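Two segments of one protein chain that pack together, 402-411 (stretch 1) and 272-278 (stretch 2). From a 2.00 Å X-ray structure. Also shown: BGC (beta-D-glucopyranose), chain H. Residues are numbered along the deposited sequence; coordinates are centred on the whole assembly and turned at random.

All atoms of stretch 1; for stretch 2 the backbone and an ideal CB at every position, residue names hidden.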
# COMPACT_ATOMS: atom_id res chain seq x y z
N VAL A 402 31.17 10.63 -4.94
CA VAL A 402 31.43 11.80 -4.11
C VAL A 402 30.14 12.26 -3.45
O VAL A 402 29.03 11.95 -3.90
CB VAL A 402 32.05 12.96 -4.93
CG1 VAL A 402 33.46 12.60 -5.37
CG2 VAL A 402 31.18 13.29 -6.13
N THR A 403 30.29 12.99 -2.35
CA THR A 403 29.17 13.56 -1.62
C THR A 403 29.61 14.90 -1.03
O THR A 403 30.75 15.33 -1.19
CB THR A 403 28.67 12.61 -0.53
OG1 THR A 403 27.52 13.18 0.11
CG2 THR A 403 29.75 12.36 0.50
N ALA A 404 28.67 15.56 -0.36
CA ALA A 404 28.94 16.88 0.21
C ALA A 404 29.98 16.78 1.33
O ALA A 404 30.08 15.77 2.03
CB ALA A 404 27.66 17.50 0.75
N ASN A 405 30.75 17.86 1.48
CA ASN A 405 31.80 17.88 2.50
C ASN A 405 31.23 17.82 3.91
O ASN A 405 31.96 17.52 4.86
CB ASN A 405 32.66 19.13 2.36
CG ASN A 405 31.95 20.39 2.79
OD1 ASN A 405 30.75 20.55 2.59
ND2 ASN A 405 32.69 21.29 3.42
N THR A 406 29.94 18.11 4.08
CA THR A 406 29.32 18.03 5.40
C THR A 406 29.05 16.60 5.83
O THR A 406 28.60 16.39 6.96
CB THR A 406 28.00 18.81 5.41
OG1 THR A 406 27.13 18.29 4.40
CG2 THR A 406 28.25 20.29 5.14
N ALA A 407 29.32 15.62 4.97
CA ALA A 407 29.10 14.22 5.30
C ALA A 407 30.09 13.70 6.34
O ALA A 407 29.87 12.62 6.89
CB ALA A 407 29.19 13.36 4.04
N THR A 408 31.16 14.44 6.61
CA THR A 408 32.14 14.02 7.61
C THR A 408 31.57 14.03 9.02
O THR A 408 32.22 13.49 9.93
CB THR A 408 33.38 14.92 7.55
OG1 THR A 408 32.99 16.29 7.69
CG2 THR A 408 34.09 14.73 6.22
N LEU A 409 30.39 14.62 9.24
CA LEU A 409 29.77 14.60 10.55
C LEU A 409 29.01 13.31 10.82
O LEU A 409 28.59 13.08 11.96
CB LEU A 409 28.82 15.79 10.69
CG LEU A 409 29.42 17.19 10.61
CD1 LEU A 409 28.37 18.24 10.91
CD2 LEU A 409 30.60 17.32 11.56
N LEU A 410 28.82 12.46 9.80
CA LEU A 410 28.13 11.18 9.97
C LEU A 410 29.13 10.16 10.53
O LEU A 410 29.64 9.28 9.83
CB LEU A 410 27.55 10.72 8.64
CG LEU A 410 26.60 11.68 7.93
CD1 LEU A 410 26.20 11.13 6.57
CD2 LEU A 410 25.37 11.97 8.78
N THR A 411 29.39 10.28 11.83
CA THR A 411 30.44 9.50 12.48
C THR A 411 29.91 8.37 13.34
O THR A 411 30.70 7.56 13.83
CB THR A 411 31.32 10.42 13.34
OG1 THR A 411 30.49 11.14 14.26
CG2 THR A 411 32.08 11.40 12.46
N UNK A 272 17.94 11.39 13.73
CA UNK A 272 17.49 10.91 12.44
C UNK A 272 18.22 11.45 11.24
O UNK A 272 17.80 11.17 10.11
CB UNK A 272 16.00 11.23 12.28
N UNK A 273 19.30 12.21 11.44
CA UNK A 273 20.07 12.72 10.31
C UNK A 273 20.99 11.62 9.81
O UNK A 273 22.02 11.33 10.42
CB UNK A 273 20.87 13.97 10.70
N UNK A 274 20.62 11.01 8.69
CA UNK A 274 21.40 9.93 8.09
C UNK A 274 22.12 10.37 6.83
O UNK A 274 22.85 9.56 6.24
CB UNK A 274 20.49 8.74 7.77
N UNK A 275 21.95 11.62 6.40
CA UNK A 275 22.57 12.12 5.19
C UNK A 275 23.23 13.46 5.49
O UNK A 275 23.04 14.05 6.56
CB UNK A 275 21.54 12.25 4.06
N UNK A 276 24.00 13.95 4.53
CA UNK A 276 24.71 15.21 4.68
C UNK A 276 23.78 16.39 4.43
O UNK A 276 22.84 16.31 3.64
CB UNK A 276 25.91 15.27 3.73
N UNK A 277 24.05 17.49 5.13
CA UNK A 277 23.30 18.72 4.91
C UNK A 277 23.88 19.47 3.72
O UNK A 277 25.10 19.51 3.52
CB UNK A 277 23.32 19.60 6.16
N UNK A 278 23.00 20.08 2.93
CA UNK A 278 23.42 20.79 1.73
C UNK A 278 22.44 21.92 1.45
O UNK A 278 21.32 21.94 1.96
CB UNK A 278 23.51 19.84 0.53
C2 BGC H . 32.72 22.79 5.22
C3 BGC H . 32.28 24.16 5.74
C4 BGC H . 32.27 25.17 4.62
C5 BGC H . 31.55 24.64 3.39
C6 BGC H . 31.65 25.64 2.24
C1 BGC H . 31.94 22.41 3.96
O2 BGC H . 32.49 21.80 6.23
O3 BGC H . 33.20 24.64 6.73
O4 BGC H . 31.61 26.37 5.06
O5 BGC H . 32.08 23.40 2.96
O6 BGC H . 33.02 25.82 1.88

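Position 272 has phi/psi of 71/7, and no atom of stretch 1 lies within 5.5 Å of its ideal CB. The contact therefore asks for nothing here, but the positive phi favours glycine, with asparagine or aspartate as the usual alternatives. The residue is Gly-272.

At position 273 the CA-to-CB bond points toward stretch 1, yet the nearest atom to the ideal CB, Leu-410 CD2, is 5.3 Å away. That space admits a long side chain, either apolar against the leucine or polar, since the carbonyl of Thr-406 farther along offers an acceptor. The residue is Gln-273. Its extended chain (chi1 and chi2 both t) brings NE2 to 4.3 Å from Leu-410 CD2, and the same NE2 donates to the O of residue 275 at 3.1 Å, tying the backbone of its own stretch. A water bridges the remaining gap, accepting a weak bond from Gln-273 NE2 (3.1 Å) and donating to Thr-406 O (2.9 Å).

Position 274 directs its CB away from stretch 1, which leaves the side chain unconstrained by this contact. It is Tyr-274, whose backbone O nevertheless receives Leu-410 CD1 at 3.7 Å.

Position 275 also points away, its ideal CB 5.4 Å from Leu-410 CD1. The extended backbone (-132/170) suits beta-branched residues, among others; Thr-275 is found, and its O lies 3.8 Å from Leu-410 CD2.

Position 276 is the tightest. Its CB points toward stretch 1 and sits 3.3 Å from Thr-406 OG1, 3.7 Å from Ala-407 N and 4.1 Å from Ala-404 CB. With neighbours this close around the CB, a small residue such as alanine, glycine or perhaps serine is indicated. Ala-276 fills the site, its methyl packing against Ala-407 CB at 3.8 Å and Ala-404 CB at 4.1 Å, where the 3-10 segment begins.

At position 277 the CB lies sideways, 4.4 Å from Thr-406 OG1, so several medium or large side chains could pass alongside. The backbone makes the specific interaction: Thr-406 OG1 donates to the O of this residue at 2.5 Å, the sole hydrogen bond made directly between the stretches. Because a carbonyl accepts it, the bond does not dictate the side chain. The residue is Leu-277, with chi1 m and chi2 t.

Position 278 has a sideways CB, 4.8 Å from Ala-404 CB. Stretch 1 offers only that methyl nearby, which favours an apolar residue without fixing its size; Ala-278 is present and makes no close contact.

Stretch 2 (272-278) GQYTALA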
# COMPACT_ATOMS: atom_id res chain seq x y z
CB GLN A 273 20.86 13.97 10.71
CG GLN A 273 21.58 14.60 9.52
CD GLN A 273 22.65 15.59 9.93
OE1 GLN A 273 22.66 16.09 11.05
NE2 GLN A 273 23.56 15.88 9.01
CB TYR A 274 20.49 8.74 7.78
CG TYR A 274 19.82 8.14 8.99
CD1 TYR A 274 20.49 8.04 10.21
CD2 TYR A 274 18.52 7.66 8.92
CE1 TYR A 274 19.87 7.50 11.32
CE2 TYR A 274 17.90 7.11 10.03
CZ TYR A 274 18.58 7.03 11.22
OH TYR A 274 17.97 6.48 12.32
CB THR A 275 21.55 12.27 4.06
OG1 THR A 275 20.43 13.02 4.52
CG2 THR A 275 21.09 10.90 3.58
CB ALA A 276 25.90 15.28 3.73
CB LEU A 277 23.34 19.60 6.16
CG LEU A 277 22.90 18.96 7.48
CD1 LEU A 277 22.99 19.96 8.62
CD2 LEU A 277 21.48 18.41 7.36
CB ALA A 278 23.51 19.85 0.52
O HOH W 1 26.08 17.36 8.05
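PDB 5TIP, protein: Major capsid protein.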